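Local coordinates for formate dehydrogenase (Pyrobaculum aerophilum, PDB 1QP8), which binds NADPH and probably acts as a dehydrogenase or reductase of the D-2-hydroxyacid dehydrogenase family, perhaps on glyoxylate or hydroxypyruvate, at residues E15-R18 against K19-I23; L215-D218 against G219-I223. All coordinates share one frame; numbering follows the deposited sequence.

Contact 1. Residues E15-R18 against K19-I23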
ATOM      1  N   GLU A  15       9.155  -2.660  35.792  1.00 45.10           N
ATOM      2  CA  GLU A  15       9.788  -1.597  36.529  1.00 45.10           C
ATOM      3  C   GLU A  15       8.720  -0.587  36.924  1.00 45.10           C
ATOM      4  O   GLU A  15       8.525  -0.310  38.112  1.00 45.10           O
ATOM      5  CB  GLU A  15      10.871  -0.920  35.693  1.00 99.76           C
ATOM      6  CG  GLU A  15      11.766  -0.018  36.530  1.00 99.76           C
ATOM      7  CD  GLU A  15      12.965   0.505  35.769  1.00 99.76           C
ATOM      8  OE1 GLU A  15      13.681  -0.315  35.152  1.00 99.76           O
ATOM      9  OE2 GLU A  15      13.194   1.735  35.798  1.00 99.76           O
ATOM     10  N   GLU A  16       8.016  -0.050  35.934  1.00 50.20           N
ATOM     11  CA  GLU A  16       6.975   0.935  36.204  1.00 50.20           C
ATOM     12  C   GLU A  16       5.837   0.452  37.125  1.00 50.20           C
ATOM     13  O   GLU A  16       5.433   1.165  38.049  1.00 50.20           O
ATOM     14  CB  GLU A  16       6.403   1.450  34.882  1.00 76.99           C
ATOM     15  CG  GLU A  16       7.217   2.583  34.266  1.00 76.99           C
ATOM     16  CD  GLU A  16       7.123   3.873  35.071  1.00 76.99           C
ATOM     17  OE1 GLU A  16       5.992   4.396  35.227  1.00 76.99           O
ATOM     18  OE2 GLU A  16       8.174   4.364  35.550  1.00 76.99           O
ATOM     19  N   LEU A  17       5.327  -0.754  36.890  1.00 42.71           N
ATOM     20  CA  LEU A  17       4.240  -1.250  37.715  1.00 42.71           C
ATOM     21  C   LEU A  17       4.625  -1.357  39.174  1.00 42.71           C
ATOM     22  O   LEU A  17       3.821  -1.053  40.054  1.00 42.71           O
ATOM     23  CB  LEU A  17       3.753  -2.612  37.210  1.00 46.31           C
ATOM     24  CG  LEU A  17       3.017  -2.625  35.862  1.00 46.31           C
ATOM     25  CD1 LEU A  17       2.442  -4.017  35.596  1.00 46.31           C
ATOM     26  CD2 LEU A  17       1.905  -1.594  35.879  1.00 46.31           C
ATOM     27  N   ARG A  18       5.859  -1.781  39.434  1.00 46.92           N
ATOM     28  CA  ARG A  18       6.325  -1.945  40.808  1.00 46.92           C
ATOM     29  C   ARG A  18       6.337  -0.656  41.618  1.00 46.92           C
ATOM     30  O   ARG A  18       6.346  -0.697  42.847  1.00 46.92           O
ATOM     31  CB  ARG A  18       7.705  -2.593  40.823  1.00 88.26           C
ATOM     32  CG  ARG A  18       7.672  -4.021  40.325  1.00 88.26           C
ATOM     33  CD  ARG A  18       9.018  -4.697  40.446  1.00 88.26           C
ATOM     34  NE  ARG A  18       9.005  -6.029  39.845  1.00 88.26           N
ATOM     35  CZ  ARG A  18      10.078  -6.807  39.738  1.00 88.26           C
ATOM     36  NH1 ARG A  18      11.249  -6.386  40.196  1.00 88.26           N
ATOM     37  NH2 ARG A  18       9.987  -7.999  39.159  1.00 88.26           N
ATOM     38  N   LYS A  19       6.326   0.485  40.937  1.00 48.80           N
ATOM     39  CA  LYS A  19       6.319   1.767  41.627  1.00 48.80           C
ATOM     40  C   LYS A  19       4.896   2.101  42.068  1.00 48.80           C
ATOM     41  O   LYS A  19       4.678   2.994  42.898  1.00 48.80           O
ATOM     42  CB  LYS A  19       6.848   2.862  40.702  1.00 72.70           C
ATOM     43  CG  LYS A  19       8.233   2.581  40.167  1.00 72.70           C
ATOM     44  CD  LYS A  19       8.708   3.700  39.262  1.00 72.70           C
ATOM     45  CE  LYS A  19      10.118   3.415  38.732  1.00 72.70           C
ATOM     46  NZ  LYS A  19      10.725   4.560  37.970  1.00 72.70           N
ATOM     47  N   TYR A  20       3.925   1.365  41.521  1.00 57.80           N
ATOM     48  CA  TYR A  20       2.520   1.601  41.843  1.00 57.80           C
ATOM     49  C   TYR A  20       1.752   0.458  42.469  1.00 57.80           C
ATOM     50  O   TYR A  20       0.823   0.695  43.227  1.00 57.80           O
ATOM     51  CB  TYR A  20       1.758   2.045  40.597  1.00 33.80           C
ATOM     52  CG  TYR A  20       2.177   3.394  40.103  1.00 33.80           C
ATOM     53  CD1 TYR A  20       3.232   3.530  39.203  1.00 33.80           C
ATOM     54  CD2 TYR A  20       1.578   4.544  40.599  1.00 33.80           C
ATOM     55  CE1 TYR A  20       3.689   4.786  38.822  1.00 33.80           C
ATOM     56  CE2 TYR A  20       2.018   5.793  40.227  1.00 33.80           C
ATOM     57  CZ  TYR A  20       3.078   5.911  39.344  1.00 33.80           C
ATOM     58  OH  TYR A  20       3.554   7.160  39.024  1.00 33.80           O
ATOM     59  N   PHE A  21       2.129  -0.775  42.164  1.00 49.81           N
ATOM     60  CA  PHE A  21       1.389  -1.915  42.686  1.00 49.81           C
ATOM     61  C   PHE A  21       2.241  -3.009  43.290  1.00 49.81           C
ATOM     62  O   PHE A  21       3.460  -2.976  43.239  1.00 49.81           O
ATOM     63  CB  PHE A  21       0.573  -2.584  41.564  1.00 35.19           C
ATOM     64  CG  PHE A  21      -0.272  -1.641  40.764  1.00 35.19           C
ATOM     65  CD1 PHE A  21       0.281  -0.901  39.731  1.00 35.19           C
ATOM     66  CD2 PHE A  21      -1.626  -1.489  41.049  1.00 35.19           C
ATOM     67  CE1 PHE A  21      -0.502  -0.026  38.994  1.00 35.19           C
ATOM     68  CE2 PHE A  21      -2.407  -0.621  40.321  1.00 35.19           C
ATOM     69  CZ  PHE A  21      -1.846   0.113  39.289  1.00 35.19           C
ATOM     70  N   LYS A  22       1.556  -3.983  43.869  1.00 43.79           N
ATOM     71  CA  LYS A  22       2.195  -5.161  44.394  1.00 43.79           C
ATOM     72  C   LYS A  22       1.745  -6.198  43.354  1.00 43.79           C
ATOM     73  O   LYS A  22       0.605  -6.671  43.366  1.00 43.79           O
ATOM     74  CB  LYS A  22       1.657  -5.539  45.770  1.00 50.32           C
ATOM     75  CG  LYS A  22       2.146  -6.921  46.182  1.00 50.32           C
ATOM     76  CD  LYS A  22       1.645  -7.383  47.536  1.00 50.32           C
ATOM     77  CE  LYS A  22       2.243  -8.755  47.858  1.00 50.32           C
ATOM     78  NZ  LYS A  22       1.551  -9.427  48.991  1.00 50.32           N
ATOM     79  N   ILE A  23       2.628  -6.508  42.418  1.00 38.60           N
ATOM     80  CA  ILE A  23       2.309  -7.470  41.381  1.00 38.60           C
ATOM     81  C   ILE A  23       2.102  -8.802  42.053  1.00 38.60           C
ATOM     82  O   ILE A  23       2.830  -9.139  42.974  1.00 38.60           O
ATOM     83  CB  ILE A  23       3.458  -7.571  40.365  1.00 34.95           C
ATOM     84  CG1 ILE A  23       3.653  -6.216  39.693  1.00 34.95           C
ATOM     85  CG2 ILE A  23       3.165  -8.652  39.337  1.00 34.95           C
ATOM     86  CD1 ILE A  23       4.696  -6.221  38.625  1.00 34.95           C
TER

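Contact 2. Residues L215-D218 against G219-I223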
ATOM      1  N   LEU A 215     -18.505 -10.382  10.025  1.00 59.94           N
ATOM      2  CA  LEU A 215     -18.986 -10.776   8.713  1.00 59.94           C
ATOM      3  C   LEU A 215     -19.616 -12.154   8.833  1.00 59.94           C
ATOM      4  O   LEU A 215     -19.080 -13.030   9.510  1.00 59.94           O
ATOM      5  CB  LEU A 215     -17.822 -10.865   7.739  1.00 55.34           C
ATOM      6  CG  LEU A 215     -16.998  -9.612   7.476  1.00 55.34           C
ATOM      7  CD1 LEU A 215     -15.521  -9.980   7.276  1.00 55.34           C
ATOM      8  CD2 LEU A 215     -17.555  -8.909   6.253  1.00 55.34           C
ATOM      9  N   ASP A 216     -20.755 -12.350   8.188  1.00 54.28           N
ATOM     10  CA  ASP A 216     -21.403 -13.647   8.224  1.00 54.28           C
ATOM     11  C   ASP A 216     -20.529 -14.556   7.376  1.00 54.28           C
ATOM     12  O   ASP A 216     -20.476 -14.410   6.147  1.00 54.28           O
ATOM     13  CB  ASP A 216     -22.825 -13.525   7.652  1.00 54.64           C
ATOM     14  CG  ASP A 216     -23.434 -14.867   7.268  1.00 54.64           C
ATOM     15  OD1 ASP A 216     -23.326 -15.853   8.031  1.00 54.64           O
ATOM     16  OD2 ASP A 216     -24.049 -14.915   6.183  1.00 54.64           O
ATOM     17  N   ARG A 217     -19.833 -15.479   8.040  1.00 50.26           N
ATOM     18  CA  ARG A 217     -18.938 -16.397   7.353  1.00 50.26           C
ATOM     19  C   ARG A 217     -19.545 -17.025   6.091  1.00 50.26           C
ATOM     20  O   ARG A 217     -18.914 -17.043   5.033  1.00 50.26           O
ATOM     21  CB  ARG A 217     -18.472 -17.491   8.302  1.00 48.54           C
ATOM     22  CG  ARG A 217     -17.164 -18.079   7.856  1.00 48.54           C
ATOM     23  CD  ARG A 217     -16.796 -19.345   8.593  1.00 48.54           C
ATOM     24  NE  ARG A 217     -16.766 -20.465   7.659  1.00 48.54           N
ATOM     25  CZ  ARG A 217     -15.847 -21.423   7.673  1.00 48.54           C
ATOM     26  NH1 ARG A 217     -14.883 -21.394   8.575  1.00 48.54           N
ATOM     27  NH2 ARG A 217     -15.886 -22.404   6.782  1.00 48.54           N
ATOM     28  N   ASP A 218     -20.773 -17.521   6.187  1.00 53.02           N
ATOM     29  CA  ASP A 218     -21.408 -18.128   5.028  1.00 53.02           C
ATOM     30  C   ASP A 218     -21.579 -17.168   3.860  1.00 53.02           C
ATOM     31  O   ASP A 218     -21.471 -17.567   2.700  1.00 53.02           O
ATOM     32  CB  ASP A 218     -22.760 -18.709   5.417  1.00 65.51           C
ATOM     33  CG  ASP A 218     -22.640 -20.089   6.014  1.00 65.51           C
ATOM     34  OD1 ASP A 218     -21.508 -20.493   6.346  1.00 65.51           O
ATOM     35  OD2 ASP A 218     -23.671 -20.774   6.160  1.00 65.51           O
ATOM     36  N   GLY A 219     -21.842 -15.902   4.167  1.00 40.13           N
ATOM     37  CA  GLY A 219     -22.039 -14.915   3.121  1.00 40.13           C
ATOM     38  C   GLY A 219     -20.785 -14.700   2.318  1.00 40.13           C
ATOM     39  O   GLY A 219     -20.829 -14.708   1.090  1.00 40.13           O
ATOM     40  N   VAL A 220     -19.667 -14.515   3.017  1.00 47.22           N
ATOM     41  CA  VAL A 220     -18.366 -14.298   2.380  1.00 47.22           C
ATOM     42  C   VAL A 220     -18.070 -15.435   1.413  1.00 47.22           C
ATOM     43  O   VAL A 220     -17.758 -15.228   0.237  1.00 47.22           O
ATOM     44  CB  VAL A 220     -17.235 -14.296   3.408  1.00 41.50           C
ATOM     45  CG1 VAL A 220     -15.985 -13.703   2.784  1.00 41.50           C
ATOM     46  CG2 VAL A 220     -17.664 -13.547   4.665  1.00 41.50           C
ATOM     47  N   LEU A 221     -18.168 -16.645   1.945  1.00 51.20           N
ATOM     48  CA  LEU A 221     -17.917 -17.854   1.198  1.00 51.20           C
ATOM     49  C   LEU A 221     -18.766 -17.860  -0.067  1.00 51.20           C
ATOM     50  O   LEU A 221     -18.282 -18.128  -1.169  1.00 51.20           O
ATOM     51  CB  LEU A 221     -18.283 -19.034   2.087  1.00 56.69           C
ATOM     52  CG  LEU A 221     -17.601 -20.388   1.954  1.00 56.69           C
ATOM     53  CD1 LEU A 221     -16.084 -20.243   1.801  1.00 56.69           C
ATOM     54  CD2 LEU A 221     -17.944 -21.170   3.208  1.00 56.69           C
ATOM     55  N   ARG A 222     -20.039 -17.540   0.092  1.00 45.57           N
ATOM     56  CA  ARG A 222     -20.938 -17.554  -1.034  1.00 45.57           C
ATOM     57  C   ARG A 222     -20.597 -16.559  -2.114  1.00 45.57           C
ATOM     58  O   ARG A 222     -20.558 -16.915  -3.291  1.00 45.57           O
ATOM     59  CB  ARG A 222     -22.363 -17.310  -0.575  1.00 69.62           C
ATOM     60  CG  ARG A 222     -23.262 -16.920  -1.712  1.00 69.62           C
ATOM     61  CD  ARG A 222     -24.687 -16.797  -1.284  1.00 69.62           C
ATOM     62  NE  ARG A 222     -25.440 -16.102  -2.312  1.00 69.62           N
ATOM     63  CZ  ARG A 222     -26.762 -16.088  -2.392  1.00 69.62           C
ATOM     64  NH1 ARG A 222     -27.488 -16.743  -1.495  1.00 69.62           N
ATOM     65  NH2 ARG A 222     -27.350 -15.417  -3.378  1.00 69.62           N
ATOM     66  N   ILE A 223     -20.364 -15.306  -1.744  1.00 45.40           N
ATOM     67  CA  ILE A 223     -20.056 -14.330  -2.776  1.00 45.40           C
ATOM     68  C   ILE A 223     -18.716 -14.647  -3.425  1.00 45.40           C
ATOM     69  O   ILE A 223     -18.532 -14.414  -4.619  1.00 45.40           O
ATOM     70  CB  ILE A 223     -20.040 -12.883  -2.244  1.00 40.07           C
ATOM     71  CG1 ILE A 223     -20.097 -11.920  -3.431  1.00 40.07           C
ATOM     72  CG2 ILE A 223     -18.788 -12.615  -1.433  1.00 40.07           C
ATOM     73  CD1 ILE A 223     -20.100 -10.462  -3.049  1.00 40.07           C
TER

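Contact 1. Residues E15-R18 against K19-I23
Leu-17 holds the tight side of this helix-to-strand turn with both its backbone and its side chain. Its carbonyl O takes two amide hydrogens: Phe-21 N, at 2.7 Å from Leu-17 O, arrives nearly in line with the C=O bond, whereas Tyr-20 N stands above the carbonyl plane. Lys-19 N adds a bond to Glu-16 O (3.1 Å). The apolar packing lies beside these bonds. With CG set beside the backbone N (chi1 -69°), Leu-17 sends CD2 to 4.2 Å from Phe-21 CD1, and its CB meets Ile-23 CD1, at the margin, at 4.0 Å. Leucine and phenylalanine suit this buried face, where Leu-3 of strand 2-4 touches both Leu-17 and Phe-21, and Val-279 of helix 268-286 touches Leu-17.

The other side is looser and more exposed. Lys-19, extended beyond CG, runs back along the last helical turn, its CG 3.6 Å from Glu-15 O, and ends in a salt bridge from NZ to Glu-16 OE2 (3.5 Å). Glu-16 bends at chi2 (-69°) to bring the carboxylate across to it. Such long charged chains can pair here while keeping water within reach. Tyr-20 turns its ring edge to Glu-16 O, which lies in the ring plane, 3.4 Å from CD1. The arrangement is the helix-to-strand return of a beta-alpha-beta unit, strand 2-4, helix 11-18, strand 22-24.

Contact 2. Residues L215-D218 against G219-I223
Asp-216 and Gly-219 meet at the start of helix 217-226, where the polar contacts are concentrated. Asp-216 is the N-cap: its CG lies opposite the backbone N across the CA-CB bond (chi1 163°), which carries OD2 to 3.1 Å from Gly-219 N in a weak capping bond. The same amide makes a second weak bond to Asp-216 O. A short acid suits an N-cap because its carboxylate reaches an amide of the first turn and its charge should be favourable at the positive end of the helix dipole. A leucine here would probably leave Gly-219 N without its side-chain acceptor and the helix start without that negative charge.

Regular helical bonds follow: Val-220 N to Asp-216 O (3.2 Å), Leu-221 N to Arg-217 O (3.2 Å) and Arg-222 N to Asp-218 O (3.0 Å), the Leu-221 bond being almost straight at 176°.

The apolar contact is between Leu-215 CB and Val-220 CG2, 4.1 Å apart. Both side chains also touch Phe-232 of strand 231-234, so aliphatic residues suit this inner face.

Among the charged side chains, Arg-217 brings NH2 to 4.3 Å from Leu-221 CD2; arginine suits the place because its two terminal nitrogens each meet a carboxylate, in salt bridges to Asp-246 and Glu-248. Arg-222, more exposed, offers a flat cation for a cation-pi contact with Tyr-194. The N-capped helix start, its inner face against strand 231-234, belongs to a beta-alpha-beta unit of the Rossmann-type nucleotide-binding domain.

How the contacts relate
The two contacts come in series along the chain, with contact 1 near its beginning and contact 2 some 190 residues later. Their centres are about 46 Å apart, on opposite sides of the chain's centre, and their nearest atoms about 34 Å. They share no helix, strand or sheet. Contact 1 ends helix 11-18 and leads into strand 22-24 of a separate two-stranded parallel sheet, away from the annotated sites. Contact 2 begins helix 217-226, between strands 205-208 and 231-234 of the six-stranded parallel sheet, with the Leu-215 side chain about 11 Å from bound NADPH. Contact 1 thus shapes a peripheral beta-alpha-beta unit, while contact 2 sets a helix start in the Rossmann-type fold that binds NADPH.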